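Long-range contact in glycine cleavage system H protein (Mycobacterium tuberculosis, PDB 3IFT), which probably shuttles the methylamine group of glycine from the P protein to the T protein of the glycine cleavage system on a lipoyl arm: residues A[10-24]-A[32-44]. Residues are numbered along the deposited sequence; the frame is centred on the assembly and turned at random.
Sequences SDIPSDLHYTAEHEW and TVRVGITDYAQSA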
loop_
_atom_site.group_PDB
_atom_site.type_symbol
_atom_site.label_atom_id
_atom_site.label_comp_id
_atom_site.label_asym_id
_atom_site.label_seq_id
_atom_site.Cartn_x
_atom_site.Cartn_y
_atom_site.Cartn_z
ATOM N N SER A 10 -0.758 -13.897 -9.722
ATOM C CA SER A 10 -1.137 -12.983 -8.630
ATOM C C SER A 10 -2.157 -11.995 -9.169
ATOM O O SER A 10 -2.113 -11.640 -10.330
ATOM C CB SER A 10 0.078 -12.278 -8.021
ATOM O OG SER A 10 0.552 -11.220 -8.830
ATOM N N ASP A 11 -3.100 -11.598 -8.332
ATOM C CA ASP A 11 -4.130 -10.647 -8.737
ATOM C C ASP A 11 -3.500 -9.272 -8.714
ATOM O O ASP A 11 -2.758 -8.926 -7.797
ATOM C CB ASP A 11 -5.344 -10.655 -7.798
ATOM C CG ASP A 11 -6.005 -11.998 -7.691
ATOM O OD1 ASP A 11 -6.010 -12.771 -8.685
ATOM O OD2 ASP A 11 -6.529 -12.298 -6.593
ATOM N N ILE A 12 -3.764 -8.516 -9.766
ATOM C CA ILE A 12 -3.343 -7.155 -9.880
ATOM C C ILE A 12 -4.577 -6.428 -10.431
ATOM O O ILE A 12 -4.772 -6.418 -11.642
ATOM C CB ILE A 12 -2.124 -7.014 -10.823
ATOM C CG1 ILE A 12 -0.920 -7.818 -10.295
ATOM C CG2 ILE A 12 -1.700 -5.559 -10.939
ATOM C CD1 ILE A 12 0.321 -7.752 -11.193
ATOM N N PRO A 13 -5.447 -5.882 -9.537
ATOM C CA PRO A 13 -6.589 -5.098 -10.002
ATOM C C PRO A 13 -6.186 -4.030 -10.978
ATOM O O PRO A 13 -5.201 -3.295 -10.737
ATOM C CB PRO A 13 -7.121 -4.454 -8.721
ATOM C CG PRO A 13 -6.912 -5.500 -7.696
ATOM C CD PRO A 13 -5.513 -6.078 -8.074
ATOM N N SER A 14 -6.933 -3.945 -12.069
ATOM C CA SER A 14 -6.670 -2.955 -13.089
ATOM C C SER A 14 -6.995 -1.565 -12.592
ATOM O O SER A 14 -6.623 -0.607 -13.238
ATOM C CB SER A 14 -7.465 -3.243 -14.378
ATOM O OG SER A 14 -8.846 -3.059 -14.142
ATOM N N ASP A 15 -7.705 -1.429 -11.462
ATOM C CA ASP A 15 -8.201 -0.114 -11.085
ATOM C C ASP A 15 -7.301 0.536 -10.051
ATOM O O ASP A 15 -7.640 1.549 -9.485
ATOM C CB ASP A 15 -9.652 -0.151 -10.620
ATOM C CG ASP A 15 -9.863 -1.053 -9.420
ATOM O OD1 ASP A 15 -9.000 -1.905 -9.128
ATOM O OD2 ASP A 15 -10.898 -0.885 -8.762
ATOM N N LEU A 16 -6.120 -0.033 -9.846
ATOM C CA LEU A 16 -5.207 0.456 -8.855
ATOM C C LEU A 16 -3.934 0.943 -9.500
ATOM O O LEU A 16 -3.618 0.611 -10.639
ATOM C CB LEU A 16 -4.857 -0.664 -7.892
ATOM C CG LEU A 16 -6.012 -1.184 -7.055
ATOM C CD1 LEU A 16 -5.567 -2.443 -6.323
ATOM C CD2 LEU A 16 -6.450 -0.118 -6.119
ATOM N N HIS A 17 -3.200 1.736 -8.744
ATOM C CA HIS A 17 -1.840 2.027 -9.094
ATOM C C HIS A 17 -0.976 1.282 -8.150
ATOM O O HIS A 17 -1.436 0.815 -7.106
ATOM C CB HIS A 17 -1.539 3.507 -8.993
ATOM C CG HIS A 17 -2.152 4.323 -10.093
ATOM N ND1 HIS A 17 -3.384 4.931 -9.969
ATOM C CD2 HIS A 17 -1.697 4.643 -11.331
ATOM C CE1 HIS A 17 -3.656 5.604 -11.075
ATOM N NE2 HIS A 17 -2.650 5.445 -11.919
ATOM N N TYR A 18 0.285 1.167 -8.547
ATOM C CA TYR A 18 1.239 0.351 -7.858
ATOM C C TYR A 18 2.554 1.007 -7.768
ATOM O O TYR A 18 2.895 1.907 -8.552
ATOM C CB TYR A 18 1.418 -0.973 -8.566
ATOM C CG TYR A 18 0.146 -1.713 -8.649
ATOM C CD1 TYR A 18 -0.207 -2.598 -7.664
ATOM C CD2 TYR A 18 -0.760 -1.449 -9.663
ATOM C CE1 TYR A 18 -1.418 -3.263 -7.707
ATOM C CE2 TYR A 18 -1.957 -2.092 -9.721
ATOM C CZ TYR A 18 -2.296 -3.010 -8.750
ATOM O OH TYR A 18 -3.506 -3.695 -8.802
ATOM N N THR A 19 3.317 0.543 -6.785
ATOM C CA THR A 19 4.722 0.834 -6.773
ATOM C C THR A 19 5.458 -0.444 -7.097
ATOM O O THR A 19 4.946 -1.560 -6.890
ATOM C CB THR A 19 5.161 1.349 -5.404
ATOM O OG1 THR A 19 5.089 0.290 -4.464
ATOM C CG2 THR A 19 4.287 2.521 -4.935
ATOM N N ALA A 20 6.683 -0.275 -7.559
ATOM C CA ALA A 20 7.612 -1.378 -7.800
ATOM C C ALA A 20 7.858 -2.197 -6.543
ATOM O O ALA A 20 8.250 -3.348 -6.614
ATOM C CB ALA A 20 8.956 -0.829 -8.323
ATOM N N GLU A 21 7.617 -1.606 -5.394
ATOM C CA GLU A 21 7.899 -2.269 -4.138
ATOM C C GLU A 21 6.625 -2.946 -3.656
ATOM O O GLU A 21 6.541 -3.289 -2.499
ATOM C CB GLU A 21 8.408 -1.307 -3.092
ATOM C CG GLU A 21 9.783 -0.732 -3.400
ATOM C CD GLU A 21 9.717 0.299 -4.482
ATOM O OE1 GLU A 21 8.825 1.139 -4.379
ATOM O OE2 GLU A 21 10.519 0.247 -5.442
ATOM N N HIS A 22 5.636 -3.080 -4.551
ATOM C CA HIS A 22 4.481 -3.962 -4.344
ATOM C C HIS A 22 3.459 -3.393 -3.410
ATOM O O HIS A 22 2.804 -4.109 -2.647
ATOM C CB HIS A 22 4.914 -5.356 -3.870
ATOM C CG HIS A 22 6.096 -5.882 -4.623
ATOM N ND1 HIS A 22 6.018 -6.264 -5.943
ATOM C CD2 HIS A 22 7.391 -6.026 -4.264
ATOM C CE1 HIS A 22 7.214 -6.634 -6.363
ATOM N NE2 HIS A 22 8.068 -6.489 -5.368
ATOM N N GLU A 23 3.294 -2.090 -3.503
ATOM C CA GLU A 23 2.188 -1.451 -2.859
ATOM C C GLU A 23 1.196 -1.084 -3.897
ATOM O O GLU A 23 1.541 -0.889 -5.054
ATOM C CB GLU A 23 2.636 -0.258 -2.067
ATOM C CG GLU A 23 3.362 -0.743 -0.826
ATOM C CD GLU A 23 4.004 0.347 -0.014
ATOM O OE1 GLU A 23 3.469 1.474 0.003
ATOM O OE2 GLU A 23 5.046 0.060 0.612
ATOM N N TRP A 24 -0.055 -1.022 -3.478
ATOM C CA TRP A 24 -1.087 -0.556 -4.368
ATOM C C TRP A 24 -1.647 0.704 -3.780
ATOM O O TRP A 24 -1.534 0.955 -2.585
ATOM C CB TRP A 24 -2.176 -1.599 -4.620
ATOM C CG TRP A 24 -2.827 -2.134 -3.405
ATOM C CD1 TRP A 24 -2.458 -3.252 -2.721
ATOM C CD2 TRP A 24 -3.943 -1.578 -2.693
ATOM N NE1 TRP A 24 -3.307 -3.455 -1.638
ATOM C CE2 TRP A 24 -4.221 -2.446 -1.593
ATOM C CE3 TRP A 24 -4.730 -0.446 -2.863
ATOM C CZ2 TRP A 24 -5.239 -2.182 -0.655
ATOM C CZ3 TRP A 24 -5.749 -0.211 -1.967
ATOM C CH2 TRP A 24 -5.986 -1.069 -0.861
ATOM N N THR A 32 -7.571 11.620 -1.267
ATOM C CA THR A 32 -7.209 10.475 -0.479
ATOM C C THR A 32 -6.872 9.281 -1.352
ATOM O O THR A 32 -7.555 8.980 -2.345
ATOM C CB THR A 32 -8.359 10.083 0.462
ATOM O OG1 THR A 32 -8.652 11.196 1.308
ATOM C CG2 THR A 32 -7.976 8.903 1.331
ATOM N N VAL A 33 -5.799 8.605 -0.974
ATOM C CA VAL A 33 -5.533 7.306 -1.530
ATOM C C VAL A 33 -5.542 6.311 -0.393
ATOM O O VAL A 33 -5.200 6.629 0.751
ATOM C CB VAL A 33 -4.214 7.239 -2.287
ATOM C CG1 VAL A 33 -4.265 8.108 -3.516
ATOM C CG2 VAL A 33 -3.053 7.648 -1.381
ATOM N N ARG A 34 -5.961 5.104 -0.726
ATOM C CA ARG A 34 -5.804 3.998 0.157
ATOM C C ARG A 34 -4.640 3.165 -0.358
ATOM O O ARG A 34 -4.424 3.059 -1.558
ATOM C CB ARG A 34 -7.074 3.192 0.205
ATOM C CG ARG A 34 -6.948 2.011 1.129
ATOM C CD ARG A 34 -8.297 1.648 1.680
ATOM N NE ARG A 34 -8.751 2.635 2.645
ATOM C CZ ARG A 34 -9.807 2.461 3.441
ATOM N NH1 ARG A 34 -10.487 1.332 3.392
ATOM N NH2 ARG A 34 -10.147 3.400 4.311
ATOM N N VAL A 35 -3.909 2.570 0.566
ATOM C CA VAL A 35 -2.710 1.855 0.279
ATOM C C VAL A 35 -2.674 0.504 0.973
ATOM O O VAL A 35 -3.037 0.360 2.147
ATOM C CB VAL A 35 -1.503 2.709 0.733
ATOM C CG1 VAL A 35 -0.215 2.058 0.411
ATOM C CG2 VAL A 35 -1.577 4.121 0.081
ATOM N N GLY A 36 -2.203 -0.496 0.234
ATOM C CA GLY A 36 -1.930 -1.801 0.786
ATOM C C GLY A 36 -0.792 -2.413 0.025
ATOM O O GLY A 36 -0.095 -1.756 -0.777
ATOM N N ILE A 37 -0.573 -3.685 0.298
ATOM C CA ILE A 37 0.402 -4.441 -0.460
ATOM C C ILE A 37 -0.323 -5.346 -1.409
ATOM O O ILE A 37 -1.475 -5.732 -1.197
ATOM C CB ILE A 37 1.381 -5.251 0.415
ATOM C CG1 ILE A 37 0.641 -6.229 1.348
ATOM C CG2 ILE A 37 2.296 -4.314 1.195
ATOM C CD1 ILE A 37 1.591 -7.223 1.963
ATOM N N THR A 38 0.346 -5.667 -2.495
ATOM C CA THR A 38 -0.295 -6.435 -3.543
ATOM C C THR A 38 -0.490 -7.899 -3.132
ATOM O O THR A 38 0.075 -8.370 -2.173
ATOM C CB THR A 38 0.538 -6.307 -4.812
ATOM O OG1 THR A 38 1.805 -6.912 -4.589
ATOM C CG2 THR A 38 0.725 -4.789 -5.126
ATOM N N ASP A 39 -1.305 -8.605 -3.878
ATOM C CA ASP A 39 -1.408 -10.045 -3.784
ATOM C C ASP A 39 -0.079 -10.748 -3.878
ATOM O O ASP A 39 0.222 -11.632 -3.094
ATOM C CB ASP A 39 -2.319 -10.526 -4.869
ATOM C CG ASP A 39 -2.658 -11.980 -4.751
ATOM O OD1 ASP A 39 -2.576 -12.524 -3.643
ATOM O OD2 ASP A 39 -3.032 -12.563 -5.792
ATOM N N TYR A 40 0.743 -10.323 -4.827
ATOM C CA TYR A 40 2.070 -10.862 -4.981
ATOM C C TYR A 40 2.899 -10.646 -3.723
ATOM O O TYR A 40 3.533 -11.556 -3.267
ATOM C CB TYR A 40 2.748 -10.172 -6.155
ATOM C CG TYR A 40 4.224 -10.388 -6.219
ATOM C CD1 TYR A 40 4.744 -11.462 -6.946
ATOM C CD2 TYR A 40 5.104 -9.537 -5.583
ATOM C CE1 TYR A 40 6.084 -11.673 -7.037
ATOM C CE2 TYR A 40 6.466 -9.754 -5.648
ATOM C CZ TYR A 40 6.953 -10.811 -6.416
ATOM O OH TYR A 40 8.306 -11.064 -6.541
ATOM N N ALA A 41 2.850 -9.435 -3.151
ATOM C CA ALA A 41 3.626 -9.104 -1.970
ATOM C C ALA A 41 3.202 -9.951 -0.770
ATOM O O ALA A 41 4.040 -10.505 -0.066
ATOM C CB ALA A 41 3.507 -7.632 -1.630
ATOM N N GLN A 42 1.910 -10.052 -0.532
ATOM C CA GLN A 42 1.439 -10.782 0.627
ATOM C C GLN A 42 1.830 -12.275 0.498
ATOM O O GLN A 42 2.307 -12.916 1.454
ATOM C CB GLN A 42 -0.068 -10.565 0.836
ATOM C CG GLN A 42 -1.009 -11.185 -0.176
ATOM C CD GLN A 42 -1.092 -12.691 -0.052
ATOM O OE1 GLN A 42 -0.768 -13.257 0.989
ATOM N NE2 GLN A 42 -1.492 -13.348 -1.129
ATOM N N SER A 43 1.701 -12.811 -0.698
ATOM C CA SER A 43 2.029 -14.206 -0.899
ATOM C C SER A 43 3.512 -14.458 -0.674
ATOM O O SER A 43 3.886 -15.447 -0.037
ATOM C CB SER A 43 1.606 -14.651 -2.280
ATOM O OG SER A 43 1.784 -16.055 -2.341
ATOM N N ALA A 44 4.341 -13.539 -1.155
ATOM C CA ALA A 44 5.779 -13.659 -1.023
ATOM C C ALA A 44 6.223 -13.515 0.427
ATOM O O ALA A 44 7.114 -14.213 0.882
ATOM C CB ALA A 44 6.471 -12.602 -1.857
HETATM O O HOH W 1 -0.049 -9.049 -7.288
#
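The hydroxyl of T38, at the N-cap of helix 39-45, lies 3.6 Å (OG1 to CB) from H22 and is gripped twice: A41 N gives it a capping bond (N to OG1 3.1 Å) and Y136 OH hydrogen-bonds to it as well. Threonine suits the place through its two branches, OG1 accepting the capping bond while the CG2 methyl meets the edge of the Y18 ring (CD1 to CG2 3.5 Å). The backbone N of T38 binds H22 O. D39, in the first turn, reaches the incoming chain because its CG is anti to the backbone N (chi1 -172°); OD2 takes D11 N on its anti lone pair, almost straight at 2.7 Å, and OD1 accepts from Q42 NE2. A water joins S10 OG, D11 O and Y40 N. One face of the H22 imidazole receives Y40 CE2, 3.3 Å from CE1, with the rings inclined at 38°, and ND1 is bound to Y136 OH. Farther along the strand, G36, having no side chain, lets the W24 indole lie directly against the backbone in a CH-pi contact, its CA 3.6 Å from the centroid of the five-membered ring of W24; NE1 bonds to P104 O. W24 and G36 form a hydrogen-bonded antiparallel pair in the hairpin of strands 23-29 and 32-37, flanked by strands 17-18 and 111-114, while helix 133-139 packs against I12 and Y40.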